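Local coordinates for N5-Carboxyaminoimidazole ribonucleotide synthetase (Staphylococcus aureus subsp. aureus, PDB 3ORQ), which catalyses the ATP-dependent conversion of 5-aminoimidazole ribonucleotide and bicarbonate to N5-carboxyaminoimidazole ribonucleotide in purine biosynthesis, at residues 195-200 and 239-244; 213-216 and 221-224. All blocks are in the same frame, centred on the assembly; numbering follows the deposited sequence.

From the N terminus, the first of the four segments met is 195-200, within strand 191-201 of the ATP-grasp domain; the chain then reverses into the adjacent strand 207-218. Residues 213-216 form the first side of contact 2, which closes a short hairpin loop when 221-224, on the next strand, pairs back onto them. The chain then continues to helix 234-245, whose segment 239-244 returns to 195-200 and closes the wider loop of contact 1. Contact 2 therefore lies wholly within the span of contact 1, their centres about 17 Å apart. The two loops share one antiparallel sheet: contact 2 joins neighbouring strands edge to edge, whereas contact 1 places a helix over one face.

Contact 1: residues 195-200 and 239-244; sequences VSLTVT and EQVNKI
Leu197 and Val199 meet a single helical side chain, Val241. Its CG2 makes the close contact, 3.7 Å from Leu197 CD2, while its CG1 is nearest to Val199 CG2 at a looser 4.2 Å; that Val199 methyl faces both branches of the fork. Alternation along the strand explains the pairing, since residues two apart project from the same face and Val241 directs its fork at both of them.

The torsions bring the methyls of the Leu197 pair together. The Leu197 CG branch lies opposite the backbone N (chi1 -169°), the next torsion sets CD2 anti to CA, the branch that extends furthest, and this methyl meets the helix. Val241 has CG1 anti to its own N (chi1 176°), which places CG2 beside that N and on the side of Leu197. The contact is wholly apolar and buried. Branched valines suit it twice over: on the strand they fit extended backbone, and on the helix the compact side chain fills the gap to the strand, where the CA atoms of Leu197 and Val241 are 8.6 Å apart.

Phe209 of strand 207-218 packs against both Leu197 and Val199, and Phe254 of strand 252-261 adds to the cover of Val199. On the opposite face of the strand, the hydroxyls of Thr198 and Thr200 hydrogen-bond those of Thr255 and Thr253, respectively. Helix 234-245 also reaches strand 266-272, where Gln240 touches Leu266 and Val268 and Ile244 packs on Ile271.

Contact 2: residues 213-216 and 221-224; sequences QENE and ILFK
Glu214 brings its carbonyl oxygen to 3.6 Å from Lys224 O. Its carboxylate is engaged elsewhere, in a salt bridge with Arg230, a good use for a long acidic side chain in a buried place.

Asn215 follows, and its CA-H points at Lys224 O, with 3.4 Å between CA and that oxygen. Its side chain leaves on the side of Leu222, CB lying 3.8 Å from Leu222 CD1; an apolar leucine methyl suits this buried packing against the CB of Asn215. This part of the hairpin is close to the nucleotide site: the Asn215 side chain lies about 7 Å from the bound ADP, and Leu222 neighbours His217, which probably binds ATP.

At Glu216 the strands pair. Its N donates to Lys224 O (2.8 Å), and its O accepts two bonds, from Phe223 N (2.9 Å) in the carbonyl plane and from Lys224 N (3.1 Å), the latter tilted 22° from that plane. Two residues thus face one, the classic beta bulge; Phe223 occupies its first position with a helix-like psi of -47°. The bulge lies in the hairpin of strands 207-218 and 221-227, and its extra residue puts the N-H groups of both Phe223 and Lys224 on the one carbonyl of Glu216.

The Glu216 side chain is fully extended, and the long, flexible Lys224, bent at its last two torsions, folds back to it on the same face, NZ meeting OE1 at 2.8 Å in a salt bridge on the anti side of the carboxylate. Phe223 runs alongside, the Glu216 carboxylate carbon near the ring edge and the two planes 69° apart; its apolar ring packs on Met316 of strand 313-319. Helix 362-372 covers these charges: Tyr370 OH hydrogen-bonds Glu216 OE1, and Glu366 is a second acidic partner for Lys224.

Contact 1: residues 195-200 and 239-244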
ATOM      1  N   VAL A 195     -22.022  -8.267 -12.029  1.00 15.60           N
ATOM      2  CA  VAL A 195     -21.495  -7.822 -10.752  1.00 13.85           C
ATOM      3  C   VAL A 195     -20.667  -8.927 -10.144  1.00 13.38           C
ATOM      4  O   VAL A 195     -20.735 -10.087 -10.586  1.00 12.19           O
ATOM      5  CB  VAL A 195     -22.600  -7.386  -9.722  1.00 12.26           C
ATOM      6  CG1 VAL A 195     -23.427  -6.260 -10.289  1.00 12.18           C
ATOM      7  CG2 VAL A 195     -23.466  -8.570  -9.286  1.00 12.46           C
ATOM      8  N   SER A 196     -19.912  -8.570  -9.109  1.00 11.60           N
ATOM      9  CA  SER A 196     -19.165  -9.566  -8.340  1.00 10.48           C
ATOM     10  C   SER A 196     -19.112  -9.141  -6.895  1.00  9.54           C
ATOM     11  O   SER A 196     -19.314  -7.976  -6.557  1.00  8.47           O
ATOM     12  CB  SER A 196     -17.745  -9.754  -8.896  1.00 11.81           C
ATOM     13  OG  SER A 196     -16.920  -8.628  -8.637  1.00 13.23           O
ATOM     14  N   LEU A 197     -18.860 -10.116  -6.033  1.00  9.79           N
ATOM     15  CA  LEU A 197     -18.844  -9.921  -4.601  1.00  7.05           C
ATOM     16  C   LEU A 197     -17.538 -10.541  -4.106  1.00  7.25           C
ATOM     17  O   LEU A 197     -17.289 -11.740  -4.248  1.00  7.04           O
ATOM     18  CB  LEU A 197     -20.033 -10.629  -3.971  1.00  8.18           C
ATOM     19  CG  LEU A 197     -20.302 -10.295  -2.507  1.00  8.41           C
ATOM     20  CD1 LEU A 197     -20.615  -8.812  -2.313  1.00  7.62           C
ATOM     21  CD2 LEU A 197     -21.427 -11.155  -1.980  1.00 12.91           C
ATOM     22  N   THR A 198     -16.658  -9.699  -3.593  1.00  7.67           N
ATOM     23  CA  THR A 198     -15.392 -10.177  -3.036  1.00  7.30           C
ATOM     24  C   THR A 198     -15.589 -10.427  -1.521  1.00  6.38           C
ATOM     25  O   THR A 198     -16.254  -9.644  -0.849  1.00  4.49           O
ATOM     26  CB  THR A 198     -14.311  -9.196  -3.370  1.00  8.51           C
ATOM     27  OG1 THR A 198     -14.118  -9.219  -4.804  1.00  6.16           O
ATOM     28  CG2 THR A 198     -12.996  -9.552  -2.617  1.00  9.02           C
ATOM     29  N   VAL A 199     -15.052 -11.535  -1.015  1.00  5.18           N
ATOM     30  CA  VAL A 199     -15.362 -12.015   0.319  1.00  3.22           C
ATOM     31  C   VAL A 199     -14.090 -12.507   0.982  1.00  4.45           C
ATOM     32  O   VAL A 199     -13.153 -12.958   0.303  1.00  3.91           O
ATOM     33  CB  VAL A 199     -16.379 -13.240   0.278  1.00  2.38           C
ATOM     34  CG1 VAL A 199     -16.765 -13.714   1.673  1.00  2.00           C
ATOM     35  CG2 VAL A 199     -17.622 -12.941  -0.541  1.00  2.00           C
ATOM     36  N   THR A 200     -14.043 -12.431   2.311  1.00  4.72           N
ATOM     37  CA  THR A 200     -12.897 -13.026   2.995  1.00  5.43           C
ATOM     38  C   THR A 200     -13.404 -13.868   4.135  1.00  4.31           C
ATOM     39  O   THR A 200     -14.246 -13.434   4.919  1.00  6.44           O
ATOM     40  CB  THR A 200     -11.886 -11.967   3.552  1.00  4.76           C
ATOM     41  OG1 THR A 200     -11.435 -11.098   2.495  1.00  4.41           O
ATOM     42  CG2 THR A 200     -10.643 -12.709   4.124  1.00  6.53           C
ATOM     43  N   GLU A 239     -26.838 -14.087  -0.179  1.00 15.41           N
ATOM     44  CA  GLU A 239     -27.585 -15.334   0.000  1.00 15.95           C
ATOM     45  C   GLU A 239     -26.920 -16.430  -0.811  1.00 15.71           C
ATOM     46  O   GLU A 239     -26.808 -17.555  -0.340  1.00 16.26           O
ATOM     47  CB  GLU A 239     -29.063 -15.179  -0.409  1.00 16.92           C
ATOM     48  CG  GLU A 239     -29.920 -14.315   0.546  1.00 24.42           C
ATOM     49  CD  GLU A 239     -31.323 -13.906  -0.035  1.00 31.63           C
ATOM     50  OE1 GLU A 239     -31.586 -14.078  -1.246  1.00 35.01           O
ATOM     51  OE2 GLU A 239     -32.164 -13.387   0.728  1.00 33.67           O
ATOM     52  N   GLN A 240     -26.489 -16.111  -2.039  1.00 14.22           N
ATOM     53  CA  GLN A 240     -25.856 -17.116  -2.853  1.00 13.30           C
ATOM     54  C   GLN A 240     -24.521 -17.538  -2.245  1.00 12.88           C
ATOM     55  O   GLN A 240     -24.187 -18.722  -2.243  1.00 13.57           O
ATOM     56  CB  GLN A 240     -25.689 -16.638  -4.286  1.00 14.39           C
ATOM     57  CG  GLN A 240     -26.984 -16.190  -4.924  1.00 17.20           C
ATOM     58  CD  GLN A 240     -27.957 -17.360  -5.118  1.00 19.65           C
ATOM     59  OE1 GLN A 240     -27.662 -18.290  -5.868  1.00 15.80           O
ATOM     60  NE2 GLN A 240     -29.107 -17.323  -4.412  1.00 17.17           N
ATOM     61  N   VAL A 241     -23.751 -16.576  -1.728  1.00 12.69           N
ATOM     62  CA  VAL A 241     -22.473 -16.895  -1.089  1.00 11.44           C
ATOM     63  C   VAL A 241     -22.653 -17.815   0.108  1.00 12.50           C
ATOM     64  O   VAL A 241     -21.967 -18.836   0.240  1.00 12.65           O
ATOM     65  CB  VAL A 241     -21.693 -15.632  -0.682  1.00 11.33           C
ATOM     66  CG1 VAL A 241     -20.459 -16.023   0.055  1.00 11.08           C
ATOM     67  CG2 VAL A 241     -21.291 -14.820  -1.942  1.00 10.26           C
ATOM     68  N   ASN A 242     -23.602 -17.471   0.970  1.00 13.34           N
ATOM     69  CA  ASN A 242     -23.942 -18.349   2.074  1.00 15.33           C
ATOM     70  C   ASN A 242     -24.269 -19.760   1.646  1.00 17.03           C
ATOM     71  O   ASN A 242     -23.903 -20.695   2.340  1.00 20.21           O
ATOM     72  CB  ASN A 242     -25.052 -17.773   2.918  1.00 16.84           C
ATOM     73  CG  ASN A 242     -24.664 -16.450   3.561  1.00 22.43           C
ATOM     74  OD1 ASN A 242     -23.468 -16.176   3.862  1.00 22.92           O
ATOM     75  ND2 ASN A 242     -25.673 -15.613   3.788  1.00 28.09           N
ATOM     76  N   LYS A 243     -24.912 -19.941   0.492  1.00 17.05           N
ATOM     77  CA  LYS A 243     -25.139 -21.302  -0.015  1.00 15.80           C
ATOM     78  C   LYS A 243     -23.817 -21.927  -0.435  1.00 14.62           C
ATOM     79  O   LYS A 243     -23.530 -23.085  -0.106  1.00 12.66           O
ATOM     80  CB  LYS A 243     -26.116 -21.309  -1.187  1.00 17.73           C
ATOM     81  CG  LYS A 243     -27.594 -21.210  -0.780  1.00 21.42           C
ATOM     82  CD  LYS A 243     -28.453 -20.801  -1.981  1.00 23.37           C
ATOM     83  CE  LYS A 243     -29.952 -20.806  -1.632  1.00 31.13           C
ATOM     84  NZ  LYS A 243     -30.432 -19.617  -0.862  1.00 33.05           N
ATOM     85  N   ILE A 244     -22.988 -21.148  -1.133  1.00 13.37           N
ATOM     86  CA  ILE A 244     -21.757 -21.686  -1.704  1.00 13.83           C
ATOM     87  C   ILE A 244     -20.803 -22.170  -0.629  1.00 15.13           C
ATOM     88  O   ILE A 244     -20.098 -23.165  -0.804  1.00 17.06           O
ATOM     89  CB  ILE A 244     -21.048 -20.622  -2.565  1.00 14.30           C
ATOM     90  CG1 ILE A 244     -21.928 -20.229  -3.744  1.00 13.12           C
ATOM     91  CG2 ILE A 244     -19.650 -21.085  -2.974  1.00 14.46           C
ATOM     92  CD1 ILE A 244     -21.340 -19.110  -4.627  1.00 16.29           C
TER

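Contact 2: residues 213-216 and 221-224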
ATOM      1  N   GLN A 213     -19.509  -4.894  -6.543  1.00 13.62           N
ATOM      2  CA  GLN A 213     -18.823  -4.182  -7.586  1.00 14.61           C
ATOM      3  C   GLN A 213     -19.446  -4.497  -8.942  1.00 15.87           C
ATOM      4  O   GLN A 213     -19.950  -5.602  -9.167  1.00 17.55           O
ATOM      5  CB  GLN A 213     -17.294  -4.440  -7.547  1.00 15.84           C
ATOM      6  CG  GLN A 213     -16.839  -5.854  -7.325  1.00 18.42           C
ATOM      7  CD  GLN A 213     -16.033  -6.080  -6.044  1.00 16.83           C
ATOM      8  OE1 GLN A 213     -15.913  -5.227  -5.168  1.00 14.37           O
ATOM      9  NE2 GLN A 213     -15.506  -7.279  -5.932  1.00 17.35           N
ATOM     10  N   GLU A 214     -19.461  -3.498  -9.819  1.00 14.32           N
ATOM     11  CA  GLU A 214     -20.108  -3.618 -11.113  1.00 14.35           C
ATOM     12  C   GLU A 214     -19.036  -3.659 -12.222  1.00 15.04           C
ATOM     13  O   GLU A 214     -18.139  -2.821 -12.281  1.00 15.74           O
ATOM     14  CB  GLU A 214     -21.056  -2.439 -11.332  1.00 13.83           C
ATOM     15  CG  GLU A 214     -21.590  -2.359 -12.731  1.00 17.15           C
ATOM     16  CD  GLU A 214     -22.331  -1.067 -13.039  1.00 19.43           C
ATOM     17  OE1 GLU A 214     -22.515  -0.793 -14.256  1.00 23.07           O
ATOM     18  OE2 GLU A 214     -22.716  -0.345 -12.096  1.00 15.92           O
ATOM     19  N   ASN A 215     -19.170  -4.627 -13.111  1.00 14.94           N
ATOM     20  CA  ASN A 215     -18.102  -5.021 -14.005  1.00 13.70           C
ATOM     21  C   ASN A 215     -18.527  -5.022 -15.478  1.00 15.26           C
ATOM     22  O   ASN A 215     -19.475  -5.747 -15.904  1.00 15.68           O
ATOM     23  CB  ASN A 215     -17.581  -6.416 -13.616  1.00 11.37           C
ATOM     24  CG  ASN A 215     -17.054  -6.461 -12.189  1.00 13.12           C
ATOM     25  OD1 ASN A 215     -16.466  -5.488 -11.715  1.00 16.06           O
ATOM     26  ND2 ASN A 215     -17.233  -7.587 -11.508  1.00  6.44           N
ATOM     27  N   GLU A 216     -17.805  -4.235 -16.261  1.00 13.59           N
ATOM     28  CA  GLU A 216     -17.979  -4.255 -17.691  1.00 15.05           C
ATOM     29  C   GLU A 216     -16.772  -4.954 -18.259  1.00 16.67           C
ATOM     30  O   GLU A 216     -15.623  -4.702 -17.817  1.00 17.31           O
ATOM     31  CB  GLU A 216     -18.111  -2.848 -18.263  1.00 14.16           C
ATOM     32  CG  GLU A 216     -18.287  -2.878 -19.776  1.00 20.34           C
ATOM     33  CD  GLU A 216     -18.468  -1.514 -20.393  1.00 22.30           C
ATOM     34  OE1 GLU A 216     -18.736  -0.538 -19.669  1.00 22.13           O
ATOM     35  OE2 GLU A 216     -18.335  -1.427 -21.621  1.00 28.19           O
ATOM     36  N   ILE A 221     -12.630  -9.624 -21.583  1.00 22.36           N
ATOM     37  CA  ILE A 221     -11.623  -9.279 -20.561  1.00 19.40           C
ATOM     38  C   ILE A 221     -12.167  -8.161 -19.694  1.00 18.14           C
ATOM     39  O   ILE A 221     -12.706  -7.187 -20.211  1.00 17.03           O
ATOM     40  CB  ILE A 221     -10.326  -8.790 -21.224  1.00 19.22           C
ATOM     41  CG1 ILE A 221      -9.858  -9.794 -22.304  1.00 19.78           C
ATOM     42  CG2 ILE A 221      -9.259  -8.494 -20.186  1.00 15.72           C
ATOM     43  CD1 ILE A 221      -8.749  -9.238 -23.201  1.00 19.61           C
ATOM     44  N   LEU A 222     -12.004  -8.275 -18.373  1.00 16.95           N
ATOM     45  CA  LEU A 222     -12.454  -7.210 -17.485  1.00 15.00           C
ATOM     46  C   LEU A 222     -11.888  -5.867 -17.944  1.00 13.02           C
ATOM     47  O   LEU A 222     -10.726  -5.764 -18.228  1.00 11.74           O
ATOM     48  CB  LEU A 222     -12.086  -7.494 -16.010  1.00 15.45           C
ATOM     49  CG  LEU A 222     -12.497  -6.373 -15.038  1.00 13.24           C
ATOM     50  CD1 LEU A 222     -14.041  -6.112 -15.074  1.00 10.67           C
ATOM     51  CD2 LEU A 222     -12.029  -6.672 -13.613  1.00  9.67           C
ATOM     52  N   PHE A 223     -12.744  -4.857 -18.036  1.00 12.56           N
ATOM     53  CA  PHE A 223     -12.387  -3.564 -18.602  1.00 11.81           C
ATOM     54  C   PHE A 223     -12.570  -2.490 -17.561  1.00 12.46           C
ATOM     55  O   PHE A 223     -11.683  -1.665 -17.371  1.00 14.80           O
ATOM     56  CB  PHE A 223     -13.341  -3.296 -19.745  1.00 12.99           C
ATOM     57  CG  PHE A 223     -13.253  -1.936 -20.359  1.00 11.94           C
ATOM     58  CD1 PHE A 223     -12.055  -1.468 -20.905  1.00 12.44           C
ATOM     59  CD2 PHE A 223     -14.424  -1.189 -20.548  1.00 10.10           C
ATOM     60  CE1 PHE A 223     -12.006  -0.230 -21.545  1.00 13.35           C
ATOM     61  CE2 PHE A 223     -14.392   0.051 -21.201  1.00 11.30           C
ATOM     62  CZ  PHE A 223     -13.184   0.537 -21.697  1.00 12.42           C
ATOM     63  N   LYS A 224     -13.712  -2.516 -16.880  1.00 11.70           N
ATOM     64  CA  LYS A 224     -14.117  -1.443 -15.976  1.00 11.49           C
ATOM     65  C   LYS A 224     -14.877  -2.013 -14.799  1.00 12.22           C
ATOM     66  O   LYS A 224     -15.754  -2.822 -14.987  1.00 14.42           O
ATOM     67  CB  LYS A 224     -15.005  -0.417 -16.693  1.00 10.63           C
ATOM     68  CG  LYS A 224     -15.556   0.687 -15.777  1.00  8.14           C
ATOM     69  CD  LYS A 224     -16.101   1.837 -16.570  1.00  7.37           C
ATOM     70  CE  LYS A 224     -17.012   1.307 -17.727  1.00 11.73           C
ATOM     71  NZ  LYS A 224     -18.354   0.786 -17.241  1.00 12.06           N
TER